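Local coordinates for AB hydrolase-1 domain-containing protein (Parabacteroides distasonis, PDB 4Q34) that probably hydrolyses ester bonds, as a putative esterase of the alpha/beta hydrolase family, at the interface of chains A and B. Coordinates in Å, arbitrary orientation; residue numbers count along the deposited sequence, not the author numbering. Chains: chain A/B, Uncharacterized protein.

Three contacts follow one another along a two-fold symmetric interface between the chains. Contact 3 is central, with its C-alpha centre about 22 Å from that of contact 1 and about 18 Å from that of contact 2; contacts 1 and 2 are about 35 Å apart. Strand 34-41 connects contact 1 to contact 3, supplying A:Gln39 to the one and A:Tyr35 to the other. B:Gly95 of contact 3 directly precedes B:Arg96 of contact 2. Contacts 1 and 3 straddle the symmetry axis, whereas contact 2 recurs with the chains exchanged. Such an extended interface is compatible with a dimer, though the structure alone does not prove one.

Contact 1: the interface of chains A and B. Residues chain A 5-8, 11, 39, 77; chain B 5-8, 11, 39, 77.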
# COMPACT_ATOMS: atom_id res chain seq x y z
N VAL A 5 4.20 1.76 23.83
CA VAL A 5 3.06 1.04 23.24
C VAL A 5 2.03 1.99 22.62
O VAL A 5 1.57 2.95 23.26
CB VAL A 5 2.36 0.12 24.27
CG1 VAL A 5 1.10 -0.53 23.71
CG2 VAL A 5 3.34 -0.94 24.75
N LEU A 6 1.66 1.70 21.37
CA LEU A 6 0.67 2.49 20.68
C LEU A 6 -0.67 1.84 20.99
O LEU A 6 -0.82 0.63 20.80
CB LEU A 6 0.94 2.49 19.19
CG LEU A 6 2.26 3.11 18.75
CD1 LEU A 6 2.60 2.64 17.34
CD2 LEU A 6 2.12 4.62 18.80
N MSE A 7 -1.58 2.63 21.57
CA MSE A 7 -2.89 2.13 22.01
C MSE A 7 -3.85 2.48 20.90
O MSE A 7 -4.35 3.61 20.80
CB MSE A 7 -3.27 2.69 23.39
CG MSE A 7 -2.20 2.35 24.44
SE MSE A 7 -2.72 3.02 26.21
CE MSE A 7 -4.56 2.31 26.32
N VAL A 8 -4.12 1.51 20.05
CA VAL A 8 -4.97 1.73 18.86
C VAL A 8 -6.42 1.34 19.13
O VAL A 8 -6.75 0.20 19.28
CB VAL A 8 -4.39 0.97 17.65
CG1 VAL A 8 -5.27 1.19 16.42
CG2 VAL A 8 -2.95 1.40 17.38
N GLN A 11 -8.50 0.75 13.75
CA GLN A 11 -7.69 0.90 12.54
C GLN A 11 -8.30 0.16 11.39
O GLN A 11 -9.01 -0.81 11.57
CB GLN A 11 -6.23 0.45 12.77
CG GLN A 11 -6.09 -1.05 12.99
CD GLN A 11 -4.64 -1.51 13.04
OE1 GLN A 11 -3.75 -0.76 13.47
NE2 GLN A 11 -4.43 -2.76 12.69
N GLN A 39 -5.41 5.01 11.55
CA GLN A 39 -5.40 4.52 12.93
C GLN A 39 -5.88 5.61 13.84
O GLN A 39 -5.45 6.77 13.70
CB GLN A 39 -3.95 4.13 13.30
CG GLN A 39 -3.35 3.04 12.44
CD GLN A 39 -1.98 2.63 12.89
OE1 GLN A 39 -0.99 3.37 12.74
NE2 GLN A 39 -1.88 1.41 13.40
N LEU A 77 0.55 9.26 15.94
CA LEU A 77 -0.37 8.35 16.60
C LEU A 77 -0.06 8.31 18.10
O LEU A 77 -0.98 8.35 18.93
CB LEU A 77 -0.25 6.95 16.00
CG LEU A 77 -1.20 5.90 16.57
CD1 LEU A 77 -2.64 6.33 16.33
CD2 LEU A 77 -0.90 4.55 15.93
N VAL B 5 -9.20 -2.41 22.32
CA VAL B 5 -7.96 -1.68 22.00
C VAL B 5 -6.82 -2.61 21.60
O VAL B 5 -6.51 -3.59 22.30
CB VAL B 5 -7.51 -0.79 23.19
CG1 VAL B 5 -6.15 -0.12 22.93
CG2 VAL B 5 -8.56 0.26 23.47
N LEU B 6 -6.19 -2.29 20.47
CA LEU B 6 -5.07 -3.06 19.98
C LEU B 6 -3.83 -2.42 20.59
O LEU B 6 -3.65 -1.21 20.47
CB LEU B 6 -5.02 -3.02 18.46
CG LEU B 6 -6.21 -3.62 17.74
CD1 LEU B 6 -6.24 -3.11 16.30
CD2 LEU B 6 -6.08 -5.14 17.77
N MSE B 7 -3.07 -3.23 21.33
CA MSE B 7 -1.88 -2.75 22.05
C MSE B 7 -0.70 -3.08 21.17
O MSE B 7 -0.19 -4.20 21.14
CB MSE B 7 -1.81 -3.35 23.47
CG MSE B 7 -3.07 -3.03 24.27
SE MSE B 7 -2.95 -3.76 26.09
CE MSE B 7 -1.18 -3.05 26.61
N VAL B 8 -0.26 -2.08 20.42
CA VAL B 8 0.82 -2.27 19.43
C VAL B 8 2.18 -1.89 20.02
O VAL B 8 2.47 -0.76 20.27
CB VAL B 8 0.52 -1.47 18.15
CG1 VAL B 8 1.64 -1.66 17.13
CG2 VAL B 8 -0.84 -1.89 17.56
N GLN B 11 5.37 -1.15 15.22
CA GLN B 11 4.83 -1.27 13.86
C GLN B 11 5.67 -0.51 12.89
O GLN B 11 6.32 0.46 13.25
CB GLN B 11 3.35 -0.83 13.79
CG GLN B 11 3.16 0.66 14.02
CD GLN B 11 1.74 1.13 13.77
OE1 GLN B 11 0.77 0.37 13.98
NE2 GLN B 11 1.60 2.39 13.41
N GLN B 39 2.83 -5.35 12.29
CA GLN B 39 2.52 -4.89 13.66
C GLN B 39 2.80 -6.01 14.62
O GLN B 39 2.41 -7.17 14.36
CB GLN B 39 1.02 -4.52 13.71
CG GLN B 39 0.62 -3.39 12.78
CD GLN B 39 -0.82 -2.99 12.94
OE1 GLN B 39 -1.75 -3.73 12.55
NE2 GLN B 39 -1.03 -1.79 13.44
N LEU B 77 -3.93 -9.70 15.19
CA LEU B 77 -3.17 -8.81 16.06
C LEU B 77 -3.79 -8.81 17.45
O LEU B 77 -3.07 -8.88 18.46
CB LEU B 77 -3.17 -7.39 15.48
CG LEU B 77 -2.35 -6.37 16.27
CD1 LEU B 77 -0.90 -6.79 16.34
CD2 LEU B 77 -2.52 -5.00 15.62
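Strand 6-8 of each chain pairs antiparallel with its symmetry mate, A:Met7 opposite B:Met7 (both selenomethionine), so that a small intermolecular sheet is built across the two-fold axis of this alpha/beta hydrolase. The backbone bonds are short: A:Leu6 N gives to B:Val8 O at 2.8 Å, and A:Val8 N approaches the carbonyl B:Leu6 O nearly along its axis. On one side of the ladder A:Val8 CG2 touches B:Val8 CG2 at 3.9 Å.

Beside this sheet lies a quartet of glutamines. In A:Gln11 the bond from CB places CG in the crowded position between backbone N and carbonyl carbon (chi1 68°). CG rests against B:Leu6 CD1, the two side chains crossing at about a right angle. The chain then runs extended to CD, where the amide meets that of B:Gln39 tip to tip, the two planes only 9° apart. OE1 is gripped by two donors: B:Gln39 NE2 comes in on a lone pair at 2.9 Å, and A:Gln39 NE2 also lies in the carbonyl plane. These bonds, repeated by symmetry, should fix the amides' rotation. At the tip, A:Gln11 NE2 donates to a lone pair of B:Gln39 OE1 at 2.8 Å, with 169° at the hydrogen.

Contact 2: the interface of chains A and B. Residues chain A 105-107, 109-110, 141-142; chain B 21-22, 27-30, 96.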
# COMPACT_ATOMS: atom_id res chain seq x y z
N PRO A 105 11.08 1.04 -16.49
CA PRO A 105 12.10 1.51 -15.54
C PRO A 105 12.99 2.60 -16.13
O PRO A 105 13.36 2.49 -17.29
CB PRO A 105 12.94 0.26 -15.31
CG PRO A 105 11.98 -0.84 -15.50
CD PRO A 105 11.13 -0.42 -16.66
N ALA A 106 13.33 3.61 -15.32
CA ALA A 106 14.22 4.69 -15.71
C ALA A 106 15.44 4.67 -14.80
O ALA A 106 15.29 4.57 -13.57
CB ALA A 106 13.49 6.03 -15.56
N PHE A 107 16.61 4.79 -15.37
CA PHE A 107 17.86 4.76 -14.61
C PHE A 107 18.21 6.18 -14.14
O PHE A 107 19.20 6.78 -14.59
CB PHE A 107 18.98 4.13 -15.43
CG PHE A 107 18.82 2.66 -15.61
CD1 PHE A 107 18.06 2.14 -16.67
CD2 PHE A 107 19.37 1.77 -14.69
CE1 PHE A 107 17.89 0.77 -16.82
CE2 PHE A 107 19.21 0.40 -14.85
CZ PHE A 107 18.47 -0.10 -15.90
N GLU A 109 18.06 6.89 -10.56
CA GLU A 109 18.19 6.88 -9.07
C GLU A 109 19.23 7.88 -8.52
O GLU A 109 19.00 8.56 -7.51
CB GLU A 109 18.51 5.46 -8.60
CG GLU A 109 17.30 4.57 -8.77
CD GLU A 109 17.46 3.15 -8.25
OE1 GLU A 109 18.58 2.67 -7.95
OE2 GLU A 109 16.42 2.51 -8.13
N GLU A 110 20.36 7.96 -9.22
CA GLU A 110 21.41 8.91 -8.87
C GLU A 110 20.97 10.38 -9.00
O GLU A 110 21.46 11.28 -8.27
CB GLU A 110 22.68 8.61 -9.68
CG GLU A 110 23.23 7.19 -9.45
CD GLU A 110 22.56 6.10 -10.27
OE1 GLU A 110 21.69 6.39 -11.15
OE2 GLU A 110 22.93 4.91 -10.05
N PHE A 141 15.48 3.88 -2.35
CA PHE A 141 15.06 3.74 -3.74
C PHE A 141 13.82 2.87 -3.90
O PHE A 141 13.01 3.11 -4.78
CB PHE A 141 16.15 3.26 -4.65
CG PHE A 141 17.34 4.20 -4.71
CD1 PHE A 141 17.14 5.56 -4.89
CD2 PHE A 141 18.60 3.70 -4.65
CE1 PHE A 141 18.25 6.41 -5.00
CE2 PHE A 141 19.71 4.54 -4.74
CZ PHE A 141 19.51 5.89 -4.90
N ARG A 142 13.66 1.89 -3.01
CA ARG A 142 12.53 0.97 -3.09
C ARG A 142 11.26 1.53 -2.50
O ARG A 142 10.21 0.88 -2.65
CB ARG A 142 12.88 -0.36 -2.41
CG ARG A 142 14.01 -1.07 -3.14
CD ARG A 142 14.30 -2.45 -2.54
NE ARG A 142 15.46 -3.11 -3.11
CZ ARG A 142 15.51 -3.69 -4.28
NH1 ARG A 142 14.43 -3.77 -5.06
NH2 ARG A 142 16.63 -4.26 -4.68
N LEU B 21 18.83 -3.71 -11.33
CA LEU B 21 19.30 -3.66 -12.70
C LEU B 21 20.44 -2.68 -12.72
O LEU B 21 20.47 -1.75 -11.93
CB LEU B 21 18.20 -3.23 -13.63
CG LEU B 21 16.84 -3.89 -13.54
CD1 LEU B 21 15.92 -3.24 -14.55
CD2 LEU B 21 16.95 -5.37 -13.83
N VAL B 22 21.40 -2.86 -13.65
CA VAL B 22 22.54 -1.97 -13.76
C VAL B 22 22.73 -1.69 -15.22
O VAL B 22 22.92 -2.62 -16.01
CB VAL B 22 23.84 -2.57 -13.15
CG1 VAL B 22 24.98 -1.56 -13.19
CG2 VAL B 22 23.60 -3.03 -11.74
N HIS B 27 24.57 2.80 -13.67
CA HIS B 27 23.47 3.38 -12.89
C HIS B 27 22.53 2.24 -12.47
O HIS B 27 22.39 1.25 -13.18
CB HIS B 27 22.74 4.44 -13.72
CG HIS B 27 23.56 5.69 -13.92
ND1 HIS B 27 23.43 6.49 -15.04
CD2 HIS B 27 24.54 6.24 -13.17
CE1 HIS B 27 24.28 7.50 -14.95
NE2 HIS B 27 24.96 7.37 -13.82
N THR B 28 21.88 2.41 -11.32
CA THR B 28 21.06 1.32 -10.76
C THR B 28 19.58 1.49 -10.92
O THR B 28 19.05 2.62 -11.00
CB THR B 28 21.36 1.14 -9.25
OG1 THR B 28 21.14 2.38 -8.54
CG2 THR B 28 22.80 0.71 -9.10
N PHE B 29 18.88 0.37 -10.94
CA PHE B 29 17.45 0.39 -10.76
C PHE B 29 17.03 -0.70 -9.81
O PHE B 29 17.11 -1.89 -10.12
CB PHE B 29 16.73 0.26 -12.11
CG PHE B 29 15.25 0.41 -12.00
CD1 PHE B 29 14.48 -0.70 -11.69
CD2 PHE B 29 14.64 1.66 -12.11
CE1 PHE B 29 13.14 -0.60 -11.57
CE2 PHE B 29 13.24 1.76 -11.94
CZ PHE B 29 12.52 0.62 -11.70
N HIS B 30 16.59 -0.29 -8.63
CA HIS B 30 16.10 -1.19 -7.61
C HIS B 30 14.61 -1.47 -7.76
O HIS B 30 13.79 -0.59 -7.49
CB HIS B 30 16.33 -0.59 -6.24
CG HIS B 30 17.76 -0.45 -5.85
ND1 HIS B 30 18.61 0.43 -6.48
CD2 HIS B 30 18.50 -1.08 -4.90
CE1 HIS B 30 19.82 0.33 -5.94
NE2 HIS B 30 19.78 -0.59 -4.99
N ARG B 96 7.09 -0.85 -8.23
CA ARG B 96 8.38 -0.59 -8.90
C ARG B 96 8.98 -1.92 -9.35
O ARG B 96 9.88 -2.47 -8.71
CB ARG B 96 9.34 0.16 -7.96
CG ARG B 96 10.64 0.61 -8.63
CD ARG B 96 11.36 1.48 -7.67
NE ARG B 96 12.65 2.04 -8.17
CZ ARG B 96 12.80 3.17 -8.87
NH1 ARG B 96 11.77 3.89 -9.28
NH2 ARG B 96 14.03 3.58 -9.20
O HOH W 1 13.84 5.42 -11.37
O HOH W 2 22.87 3.93 -7.19
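With CG anti to its carbonyl carbon (chi1 -71°) and the chain straight beyond it (chi2 -176°), A:Glu109 reaches from helix 109-115 into strand 28-31 of the partner chain of this alpha/beta hydrolase, a helix-to-strand contact that probably helps pair the chains. Its carboxylate takes four hydrogen bonds. OE1 accepts from B:His30 ND1 through the syn lone pair at 2.7 Å, at the edge of the imidazole, and from the hydroxyl B:Thr28 OG1 through the anti lone pair at 2.6 Å. OE2 receives the salt-bridging B:Arg96 NH2 on its anti lone pair at 2.8 Å, the carboxylate and guanidinium planes 14° apart, nearly coplanar, while the backbone B:His30 N comes from above the carboxylate plane. The carboxylate may favour a charged imidazole at B:His30, although the nearby guanidinium of A:Arg142 would oppose it. B:Thr28 O stands 3.1 Å from A:Glu109 OE1, an acceptor clash.

B:Arg96 is positioned by its NE, which bonds to B:His30 O, and by B:Phe29, whose CE2 lies over the guanidinium. A:Pro105 CB covers the B:Phe29 ring, 3.6 Å from its centroid. A:Glu110, bent at chi2, brings its OE2 syn lone pair to B:Thr28 N at 3.0 Å.

Contact 3: the interface of chains A and B. Residues chain A 35, 58-59, 87, 92-95, 145; chain B 35, 58-59, 87, 92-95, 145.
At the apolar centre, the ring of B:Phe58 carries A:Asn93 CB over its face, 3.9 Å from the centroid, and A:Asn93 CG sits 3.3 Å from B:Phe58 CE2. The phenyl edge meets A:Tyr35, the two rings lying edge to face with planes 77° apart. On its other flank the A:Asn93 amide stacks nearly parallel on that of B:Asn93 (planes 16° apart), CG to CG 3.6 Å, the side chains crossing obliquely, while its ND2 also lies over the rim of the A:Tyr35 ring. The crowded first torsion of B:Phe58 (chi1 65°) directs its ring to this place.

Outward, A:Asn93 N donates to B:Asn93 OD1 at 3.1 Å from above the carbonyl plane, and the twin bond returns. A:Asn93 ND2 points at water 4 at 2.9 Å, and this water is held by B:Ser59 OG and B:Asp87 OD2. A:Asn93 OD1 lies 3.0 Å from B:Asp87 OD2, a clash of acceptors that a protonated carboxylate could relieve. B:Asp87 is oriented by B:Ser59 N, which donates to its OD1. An alanine at A:Asn93 removes the amide that stacks on B:Asn93, accepts from B:Asn93 N and reaches water 4, and would probably loosen the pairing of the two 3-10 helices.

At the rim, water 5 bridges A:Gly92 O and B:Gly92 O at 2.9 Å from each. The site thus joins helices 92-94 across the axis and probably helps hold the two chains in register.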
# COMPACT_ATOMS: atom_id res chain seq x y z
N TYR A 35 -6.29 5.13 -1.91
CA TYR A 35 -6.30 4.12 -0.88
C TYR A 35 -5.86 4.77 0.43
O TYR A 35 -4.95 5.57 0.43
CB TYR A 35 -5.37 2.96 -1.20
CG TYR A 35 -5.06 2.07 -0.01
CD1 TYR A 35 -3.97 2.33 0.78
CD2 TYR A 35 -5.83 0.96 0.29
CE1 TYR A 35 -3.64 1.51 1.86
CE2 TYR A 35 -5.53 0.13 1.38
CZ TYR A 35 -4.41 0.41 2.16
OH TYR A 35 -4.08 -0.38 3.24
N PHE A 58 4.82 7.09 -2.15
CA PHE A 58 3.50 6.68 -1.65
C PHE A 58 3.45 6.95 -0.16
O PHE A 58 4.19 7.80 0.37
CB PHE A 58 3.15 5.24 -2.11
CG PHE A 58 4.03 4.15 -1.56
CD1 PHE A 58 5.28 3.86 -2.12
CD2 PHE A 58 3.62 3.37 -0.45
CE1 PHE A 58 6.08 2.81 -1.64
CE2 PHE A 58 4.44 2.35 0.03
CZ PHE A 58 5.69 2.10 -0.51
N SER A 59 2.52 6.29 0.52
CA SER A 59 2.36 6.50 1.95
C SER A 59 3.65 6.29 2.74
O SER A 59 3.78 6.84 3.83
CB SER A 59 1.28 5.55 2.47
OG SER A 59 1.64 4.20 2.29
N ASP A 87 -2.41 6.64 -0.30
CA ASP A 87 -1.85 6.49 -1.63
C ASP A 87 -2.87 7.13 -2.59
O ASP A 87 -4.03 6.71 -2.69
CB ASP A 87 -1.67 5.06 -2.00
CG ASP A 87 -0.76 4.32 -1.04
OD1 ASP A 87 0.26 4.85 -0.54
OD2 ASP A 87 -1.05 3.11 -0.82
N GLY A 92 0.64 3.26 -6.19
CA GLY A 92 0.77 2.17 -5.19
C GLY A 92 -0.48 1.31 -5.10
O GLY A 92 -0.94 0.83 -6.11
N ASN A 93 -1.03 1.15 -3.88
CA ASN A 93 -2.25 0.36 -3.67
C ASN A 93 -3.47 0.93 -4.40
O ASN A 93 -4.48 0.23 -4.59
CB ASN A 93 -2.55 0.30 -2.19
CG ASN A 93 -1.56 -0.57 -1.40
OD1 ASN A 93 -0.81 -1.35 -1.96
ND2 ASN A 93 -1.61 -0.44 -0.08
N ALA A 94 -3.38 2.21 -4.79
CA ALA A 94 -4.42 2.84 -5.62
C ALA A 94 -4.06 2.79 -7.09
O ALA A 94 -4.41 3.68 -7.83
CB ALA A 94 -4.66 4.27 -5.17
N GLY A 95 -3.35 1.74 -7.49
CA GLY A 95 -2.88 1.58 -8.88
C GLY A 95 -3.93 1.37 -9.93
O GLY A 95 -3.62 1.45 -11.10
N THR A 145 7.45 4.28 -6.26
CA THR A 145 6.47 3.45 -6.98
C THR A 145 5.92 4.31 -8.13
O THR A 145 5.81 5.52 -7.98
CB THR A 145 5.39 2.90 -6.00
OG1 THR A 145 4.80 1.73 -6.54
CG2 THR A 145 4.33 3.88 -5.68
N TYR B 35 6.57 -5.10 -0.66
CA TYR B 35 6.35 -4.11 0.37
C TYR B 35 5.65 -4.80 1.54
O TYR B 35 4.76 -5.60 1.33
CB TYR B 35 5.52 -2.94 -0.11
CG TYR B 35 4.95 -2.08 1.02
CD1 TYR B 35 3.72 -2.36 1.55
CD2 TYR B 35 5.64 -0.98 1.51
CE1 TYR B 35 3.16 -1.58 2.56
CE2 TYR B 35 5.10 -0.18 2.52
CZ TYR B 35 3.85 -0.48 3.04
OH TYR B 35 3.29 0.27 4.05
N PHE B 58 -4.23 -7.02 -3.33
CA PHE B 58 -3.05 -6.62 -2.55
C PHE B 58 -3.31 -6.93 -1.09
O PHE B 58 -4.15 -7.80 -0.76
CB PHE B 58 -2.61 -5.17 -2.88
CG PHE B 58 -3.59 -4.09 -2.51
CD1 PHE B 58 -4.70 -3.78 -3.31
CD2 PHE B 58 -3.43 -3.34 -1.31
CE1 PHE B 58 -5.58 -2.75 -2.98
CE2 PHE B 58 -4.34 -2.33 -0.99
CZ PHE B 58 -5.45 -2.07 -1.78
N SER B 59 -2.56 -6.30 -0.20
CA SER B 59 -2.71 -6.54 1.22
C SER B 59 -4.13 -6.35 1.72
O SER B 59 -4.49 -6.94 2.74
CB SER B 59 -1.77 -5.61 1.99
OG SER B 59 -2.08 -4.26 1.77
N ASP B 87 2.44 -6.63 0.04
CA ASP B 87 2.18 -6.45 -1.38
C ASP B 87 3.38 -7.07 -2.11
O ASP B 87 4.54 -6.64 -1.95
CB ASP B 87 2.07 -5.01 -1.73
CG ASP B 87 0.97 -4.29 -0.97
OD1 ASP B 87 -0.13 -4.83 -0.72
OD2 ASP B 87 1.21 -3.09 -0.66
N GLY B 92 0.71 -3.08 -6.28
CA GLY B 92 0.37 -2.03 -5.29
C GLY B 92 1.56 -1.17 -4.91
O GLY B 92 2.23 -0.67 -5.79
N ASN B 93 1.84 -1.05 -3.60
CA ASN B 93 2.98 -0.27 -3.11
C ASN B 93 4.34 -0.82 -3.58
O ASN B 93 5.35 -0.12 -3.53
CB ASN B 93 2.96 -0.25 -1.60
CG ASN B 93 1.82 0.60 -1.02
OD1 ASN B 93 1.21 1.41 -1.70
ND2 ASN B 93 1.58 0.44 0.28
N ALA B 94 4.33 -2.08 -4.01
CA ALA B 94 5.53 -2.70 -4.62
C ALA B 94 5.49 -2.60 -6.13
O ALA B 94 5.99 -3.47 -6.80
CB ALA B 94 5.67 -4.14 -4.17
N GLY B 95 4.88 -1.54 -6.64
CA GLY B 95 4.72 -1.34 -8.10
C GLY B 95 5.97 -1.11 -8.89
O GLY B 95 5.92 -1.15 -10.11
N THR B 145 -5.92 -4.08 -7.83
CA THR B 145 -4.82 -3.23 -8.30
C THR B 145 -4.02 -4.06 -9.32
O THR B 145 -3.95 -5.27 -9.19
CB THR B 145 -3.97 -2.71 -7.10
OG1 THR B 145 -3.28 -1.53 -7.46
CG2 THR B 145 -3.00 -3.71 -6.58
O HOH W 3 -0.16 2.29 1.64
O HOH W 4 -0.19 -2.33 1.57
O HOH W 5 0.89 0.11 -8.19